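Long-range contact in Orf c02003 protein (Sulfolobus solfataricus P2, PDB 2Q00), which is of unknown function but belongs to the archaeal PaREP1/PaREP8 family and folds as a compact, all-helical single chain: residues K29-A34 / I81-A86. Numbering follows the deposited sequence.
Sequences KYYKAA and ILWKSA
The helical segments carrying Tyr31 and Ala34 on one side and Trp83 and Ala86 on the other run roughly antiparallel, at 148° between their directions, with axes 9.7 Å apart. The backbones come nearest at Tyr31 and Ala86, whose CA atoms are 5.1 Å apart. Small side chains at Ala34 and Ala86 are consistent with this approach. Ala34 and Ala86 point their methyls at each other, and CB of Ala34 lies 3.3 Å from CB of Ala86, a tight fit. Two aromatic side chains fill one flank of this alanine pair. Tyr31 and Trp83 both hold CG anti to the backbone N, and the ends of both side chains come nearer the opposite helix. The rings meet obliquely, with planes at 43°. CE1 of Tyr31 is 3.4 Å from CH2 of Trp83, and the phenol oxygen lies beside CZ2 and CH2 of the same indole. Nearer its root, the Tyr31 ring comes up against the backbone of Ala86: CD1 sits 3.1 Å from the carbonyl O of Ala86. The indole also reaches the other alanine, with CZ3 of Trp83 3.8 Å from CB of Ala34. An alanine in place of Tyr31 would probably open a gap beside the indole and leave the Trp83 ring freer to shift. The contact is apolar helix-to-helix packing, buried near the centre of the chain. It joins helix 23-45 to helix 79-95. Tyr31 also stacks on His90, one turn after Ala86 on helix 79-95, while Trp83 meets Phe66 of helix 62-71 edge-to-face. Ala34 touches Leu114 of helix 101-122, and the hydroxyl of Ser85 is hydrogen-bonded to Asp110 of that helix. Helix 6-19 packs against helix 23-45 through Tyr30, whose OH is hydrogen-bonded to Glu15.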
loop_
_atom_site.group_PDB
_atom_site.type_symbol
_atom_site.label_atom_id
_atom_site.label_comp_id
_atom_site.label_asym_id
_atom_site.label_seq_id
_atom_site.Cartn_x
_atom_site.Cartn_y
_atom_site.Cartn_z
ATOM N N LYS A 29 -1.294 4.230 -8.109
ATOM C CA LYS A 29 -2.232 4.668 -7.081
ATOM C C LYS A 29 -2.445 3.570 -6.063
ATOM O O LYS A 29 -2.596 3.846 -4.863
ATOM C CB LYS A 29 -3.569 5.087 -7.695
ATOM C CG LYS A 29 -3.681 6.587 -7.950
ATOM C CD LYS A 29 -2.943 7.037 -9.187
ATOM C CE LYS A 29 -2.290 8.404 -8.984
ATOM N NZ LYS A 29 -3.146 9.370 -8.237
ATOM N N TYR A 30 -2.460 2.326 -6.539
ATOM C CA TYR A 30 -2.620 1.186 -5.647
ATOM C C TYR A 30 -1.415 1.138 -4.726
ATOM O O TYR A 30 -1.540 0.833 -3.544
ATOM C CB TYR A 30 -2.704 -0.121 -6.431
ATOM C CG TYR A 30 -4.055 -0.403 -7.052
ATOM C CD1 TYR A 30 -5.188 -0.547 -6.253
ATOM C CD2 TYR A 30 -4.197 -0.542 -8.440
ATOM C CE1 TYR A 30 -6.431 -0.821 -6.813
ATOM C CE2 TYR A 30 -5.438 -0.823 -9.016
ATOM C CZ TYR A 30 -6.559 -0.963 -8.192
ATOM O OH TYR A 30 -7.800 -1.252 -8.721
ATOM N N TYR A 31 -0.239 1.430 -5.273
ATOM C CA TYR A 31 0.964 1.412 -4.458
ATOM C C TYR A 31 0.900 2.538 -3.422
ATOM O O TYR A 31 1.190 2.328 -2.251
ATOM C CB TYR A 31 2.211 1.568 -5.324
ATOM C CG TYR A 31 3.487 1.579 -4.511
ATOM C CD1 TYR A 31 3.877 0.454 -3.776
ATOM C CD2 TYR A 31 4.296 2.717 -4.460
ATOM C CE1 TYR A 31 5.034 0.465 -3.014
ATOM C CE2 TYR A 31 5.456 2.736 -3.699
ATOM C CZ TYR A 31 5.817 1.605 -2.975
ATOM O OH TYR A 31 6.934 1.621 -2.188
ATOM N N LYS A 32 0.527 3.736 -3.862
ATOM C CA LYS A 32 0.407 4.868 -2.948
ATOM C C LYS A 32 -0.610 4.539 -1.862
ATOM O O LYS A 32 -0.434 4.925 -0.713
ATOM C CB LYS A 32 -0.011 6.131 -3.701
ATOM C CG LYS A 32 1.118 6.760 -4.495
ATOM C CD LYS A 32 0.672 8.034 -5.189
ATOM C CE LYS A 32 1.831 8.733 -5.907
ATOM N NZ LYS A 32 1.355 10.037 -6.492
ATOM N N ALA A 33 -1.667 3.817 -2.229
ATOM C CA ALA A 33 -2.681 3.412 -1.263
ATOM C C ALA A 33 -2.005 2.533 -0.221
ATOM O O ALA A 33 -2.288 2.633 0.975
ATOM C CB ALA A 33 -3.825 2.626 -1.954
ATOM N N ALA A 34 -1.104 1.670 -0.684
ATOM C CA ALA A 34 -0.382 0.762 0.211
ATOM C C ALA A 34 0.572 1.520 1.119
ATOM O O ALA A 34 0.669 1.229 2.314
ATOM C CB ALA A 34 0.384 -0.276 -0.595
ATOM N N ILE A 81 3.698 -9.651 3.544
ATOM C CA ILE A 81 3.523 -10.199 2.206
ATOM C C ILE A 81 2.536 -9.401 1.351
ATOM O O ILE A 81 2.630 -9.419 0.125
ATOM C CB ILE A 81 3.147 -11.690 2.258
ATOM C CG1 ILE A 81 2.245 -11.971 3.449
ATOM C CG2 ILE A 81 4.414 -12.529 2.398
ATOM C CD1 ILE A 81 1.813 -13.424 3.562
ATOM N N LEU A 82 1.605 -8.689 1.982
ATOM C CA LEU A 82 0.675 -7.854 1.224
ATOM C C LEU A 82 1.529 -6.714 0.683
ATOM O O LEU A 82 1.360 -6.257 -0.456
ATOM C CB LEU A 82 -0.427 -7.302 2.127
ATOM C CG LEU A 82 -1.661 -8.177 2.375
ATOM C CD1 LEU A 82 -1.253 -9.623 2.498
ATOM C CD2 LEU A 82 -2.373 -7.715 3.638
ATOM N N TRP A 83 2.470 -6.267 1.502
ATOM C CA TRP A 83 3.358 -5.199 1.080
ATOM C C TRP A 83 4.162 -5.563 -0.181
ATOM O O TRP A 83 4.350 -4.719 -1.065
ATOM C CB TRP A 83 4.322 -4.816 2.212
ATOM C CG TRP A 83 5.301 -3.790 1.759
ATOM C CD1 TRP A 83 6.639 -3.965 1.545
ATOM C CD2 TRP A 83 5.000 -2.444 1.349
ATOM N NE1 TRP A 83 7.187 -2.813 1.020
ATOM C CE2 TRP A 83 6.204 -1.866 0.892
ATOM C CE3 TRP A 83 3.829 -1.674 1.322
ATOM C CZ2 TRP A 83 6.270 -0.550 0.414
ATOM C CZ3 TRP A 83 3.892 -0.367 0.847
ATOM C CH2 TRP A 83 5.108 0.180 0.399
ATOM N N LYS A 84 4.635 -6.808 -0.272
ATOM C CA LYS A 84 5.408 -7.228 -1.446
ATOM C C LYS A 84 4.611 -6.973 -2.723
ATOM O O LYS A 84 5.141 -6.418 -3.691
ATOM C CB LYS A 84 5.783 -8.710 -1.351
ATOM C CG LYS A 84 6.762 -9.032 -0.218
ATOM C CD LYS A 84 7.223 -10.497 -0.267
ATOM C CE LYS A 84 8.164 -10.850 0.892
ATOM N NZ LYS A 84 7.505 -10.776 2.236
ATOM N N SER A 85 3.339 -7.377 -2.712
ATOM C CA SER A 85 2.444 -7.168 -3.856
ATOM C C SER A 85 2.408 -5.686 -4.243
ATOM O O SER A 85 2.418 -5.328 -5.435
ATOM C CB SER A 85 1.026 -7.602 -3.509
ATOM O OG SER A 85 0.998 -8.952 -3.118
ATOM N N ALA A 86 2.347 -4.828 -3.229
ATOM C CA ALA A 86 2.318 -3.399 -3.471
ATOM C C ALA A 86 3.613 -3.026 -4.201
ATOM O O ALA A 86 3.595 -2.291 -5.198
ATOM C CB ALA A 86 2.203 -2.627 -2.122
#